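Local coordinates for ssDNA binding protein (Aeropyrum pernix, PDB 4PSN) that probably binds single-stranded DNA, entrapping it in a tunnel system formed between its subunits, at residues K20-R23 / V24-Q28. Numbering follows the deposited sequence.
Sequences KVRR and VLFAQ
Arg22 lays one face of its guanidinium group against CE2 of Phe26, one helical turn further on. CE2 of Phe26 sits over the middle of that face, 3.7 Å from CZ of Arg22. The two planes are 42° apart, so the groups are tilted and not stacked flat. CG of Arg22 also touches the ring, 3.9 Å from CD2 of Phe26. The two side chains run side by side in the same direction. Arg22 reaches this place because CG is anti to the backbone N (chi1 -175°) and the chain stays extended as far as NE. The ring edge also meets the backbone: CD2 of Phe26 lies 3.3 Å from Arg22 O, which is near the ring plane. NH2 of Arg22 is hydrogen-bonded to Asn203 O of the second subunit, which helps to fix the guanidinium group. Arg23 reaches the same subunit through a salt bridge with Glu205.

On another side of the helix, CD of Lys20 packs on CG2 of Val24 at 4.0 Å. The bend of the lysine chain at chi2 (51°) brings CD there. Val21 and Leu25 are buried against helix 40-61 and strand 6-13.

Four backbone hydrogen bonds link 20-23 to 24-28: Val24 N to Lys20 O (2.9 Å), Leu25 N to Val21 O, Phe26 N to Arg22 O and Ala27 N to Arg23 O. This i to i+4 pattern, with Arg22 and Phe26 paired along one side, is that of a regular alpha-helix, here helix 17-28, which packs inward on its own chain and joins a subunit interface through its arginines.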
ATOM      1  N   LYS C  20       3.989  12.019  -3.302  1.00 22.62           N
ATOM      2  CA  LYS C  20       4.233  10.945  -2.343  1.00 21.02           C
ATOM      3  C   LYS C  20       4.789  11.551  -1.062  1.00 22.52           C
ATOM      4  O   LYS C  20       4.350  11.228   0.045  1.00 24.50           O
ATOM      5  CB  LYS C  20       5.210   9.914  -2.924  1.00 23.28           C
ATOM      6  CG  LYS C  20       5.372   8.648  -2.084  1.00 25.58           C
ATOM      7  CD  LYS C  20       4.017   8.039  -1.736  1.00 31.84           C
ATOM      8  CE  LYS C  20       4.075   6.535  -1.513  1.00 43.27           C
ATOM      9  NZ  LYS C  20       3.802   5.796  -2.788  1.00 51.48           N
ATOM     10  N   VAL C  21       5.761  12.440  -1.222  1.00 20.43           N
ATOM     11  CA  VAL C  21       6.363  13.130  -0.093  1.00 23.01           C
ATOM     12  C   VAL C  21       5.296  13.869   0.721  1.00 26.93           C
ATOM     13  O   VAL C  21       5.233  13.736   1.935  1.00 24.64           O
ATOM     14  CB  VAL C  21       7.467  14.111  -0.563  1.00 25.62           C
ATOM     15  CG1 VAL C  21       7.809  15.099   0.535  1.00 24.80           C
ATOM     16  CG2 VAL C  21       8.715  13.328  -0.986  1.00 26.91           C
ATOM     17  N   ARG C  22       4.455  14.636   0.040  1.00 25.82           N
ATOM     18  CA  ARG C  22       3.403  15.407   0.700  1.00 22.03           C
ATOM     19  C   ARG C  22       2.407  14.476   1.393  1.00 25.93           C
ATOM     20  O   ARG C  22       2.035  14.696   2.534  1.00 23.38           O
ATOM     21  CB  ARG C  22       2.674  16.276  -0.329  1.00 21.43           C
ATOM     22  CG  ARG C  22       1.613  17.232   0.251  1.00 26.25           C
ATOM     23  CD  ARG C  22       0.945  18.059  -0.859  1.00 24.41           C
ATOM     24  NE  ARG C  22       0.429  19.336  -0.354  1.00 31.29           N
ATOM     25  CZ  ARG C  22      -0.803  19.501   0.104  1.00 32.36           C
ATOM     26  NH1 ARG C  22      -1.642  18.474   0.120  1.00 33.04           N
ATOM     27  NH2 ARG C  22      -1.195  20.683   0.551  1.00 33.29           N
ATOM     28  N   ARG C  23       1.976  13.427   0.712  1.00 22.34           N
ATOM     29  CA  ARG C  23       0.975  12.543   1.307  1.00 28.21           C
ATOM     30  C   ARG C  23       1.473  11.788   2.539  1.00 31.27           C
ATOM     31  O   ARG C  23       0.742  11.645   3.522  1.00 28.34           O
ATOM     32  CB  ARG C  23       0.414  11.578   0.259  1.00 26.32           C
ATOM     33  CG  ARG C  23      -0.502  12.291  -0.722  1.00 35.57           C
ATOM     34  CD  ARG C  23      -0.949  11.385  -1.853  1.00 45.12           C
ATOM     35  NE  ARG C  23      -1.713  12.126  -2.853  1.00 52.91           N
ATOM     36  CZ  ARG C  23      -1.982  11.675  -4.074  1.00 57.25           C
ATOM     37  NH1 ARG C  23      -1.544  10.482  -4.449  1.00 59.61           N
ATOM     38  NH2 ARG C  23      -2.681  12.417  -4.920  1.00 54.88           N
ATOM     39  N   VAL C  24       2.713  11.307   2.479  1.00 29.47           N
ATOM     40  CA  VAL C  24       3.306  10.601   3.602  1.00 27.55           C
ATOM     41  C   VAL C  24       3.491  11.538   4.811  1.00 28.59           C
ATOM     42  O   VAL C  24       3.243  11.149   5.955  1.00 28.00           O
ATOM     43  CB  VAL C  24       4.652   9.948   3.206  1.00 26.95           C
ATOM     44  CG1 VAL C  24       5.382   9.406   4.434  1.00 27.63           C
ATOM     45  CG2 VAL C  24       4.431   8.841   2.155  1.00 27.93           C
ATOM     46  N   LEU C  25       3.922  12.772   4.563  1.00 25.04           N
ATOM     47  CA  LEU C  25       4.146  13.708   5.665  1.00 28.66           C
ATOM     48  C   LEU C  25       2.827  14.035   6.357  1.00 29.44           C
ATOM     49  O   LEU C  25       2.752  14.100   7.585  1.00 33.88           O
ATOM     50  CB  LEU C  25       4.804  14.992   5.179  1.00 22.96           C
ATOM     51  CG  LEU C  25       5.250  15.912   6.313  1.00 27.80           C
ATOM     52  CD1 LEU C  25       6.296  15.192   7.161  1.00 32.83           C
ATOM     53  CD2 LEU C  25       5.826  17.211   5.762  1.00 24.23           C
ATOM     54  N   PHE C  26       1.785  14.240   5.561  1.00 23.91           N
ATOM     55  CA  PHE C  26       0.474  14.498   6.126  1.00 27.33           C
ATOM     56  C   PHE C  26      -0.035  13.305   6.935  1.00 26.16           C
ATOM     57  O   PHE C  26      -0.609  13.485   8.001  1.00 30.57           O
ATOM     58  CB  PHE C  26      -0.525  14.895   5.041  1.00 25.21           C
ATOM     59  CG  PHE C  26      -0.641  16.384   4.842  1.00 32.00           C
ATOM     60  CD1 PHE C  26      -1.396  17.158   5.721  1.00 34.81           C
ATOM     61  CD2 PHE C  26      -0.005  17.009   3.775  1.00 31.16           C
ATOM     62  CE1 PHE C  26      -1.502  18.529   5.549  1.00 32.72           C
ATOM     63  CE2 PHE C  26      -0.111  18.376   3.590  1.00 35.19           C
ATOM     64  CZ  PHE C  26      -0.863  19.143   4.486  1.00 36.21           C
ATOM     65  N   ALA C  27       0.170  12.096   6.427  1.00 30.20           N
ATOM     66  CA  ALA C  27      -0.278  10.893   7.133  1.00 32.94           C
ATOM     67  C   ALA C  27       0.433  10.752   8.473  1.00 33.30           C
ATOM     68  O   ALA C  27      -0.187  10.399   9.477  1.00 37.74           O
ATOM     69  CB  ALA C  27      -0.061   9.655   6.287  1.00 34.57           C
ATOM     70  N   GLN C  28       1.732  11.040   8.488  1.00 25.95           N
ATOM     71  CA  GLN C  28       2.528  10.907   9.698  1.00 26.98           C
ATOM     72  C   GLN C  28       2.228  11.988  10.731  1.00 30.58           C
ATOM     73  O   GLN C  28       2.427  11.781  11.923  1.00 34.03           O
ATOM     74  CB  GLN C  28       4.029  10.916   9.368  1.00 27.29           C
ATOM     75  CG  GLN C  28       4.512   9.689   8.586  1.00 25.28           C
ATOM     76  CD  GLN C  28       6.019   9.620   8.518  1.00 30.99           C
ATOM     77  OE1 GLN C  28       6.703  10.595   8.814  1.00 34.60           O
ATOM     78  NE2 GLN C  28       6.548   8.461   8.150  1.00 27.71           N
TER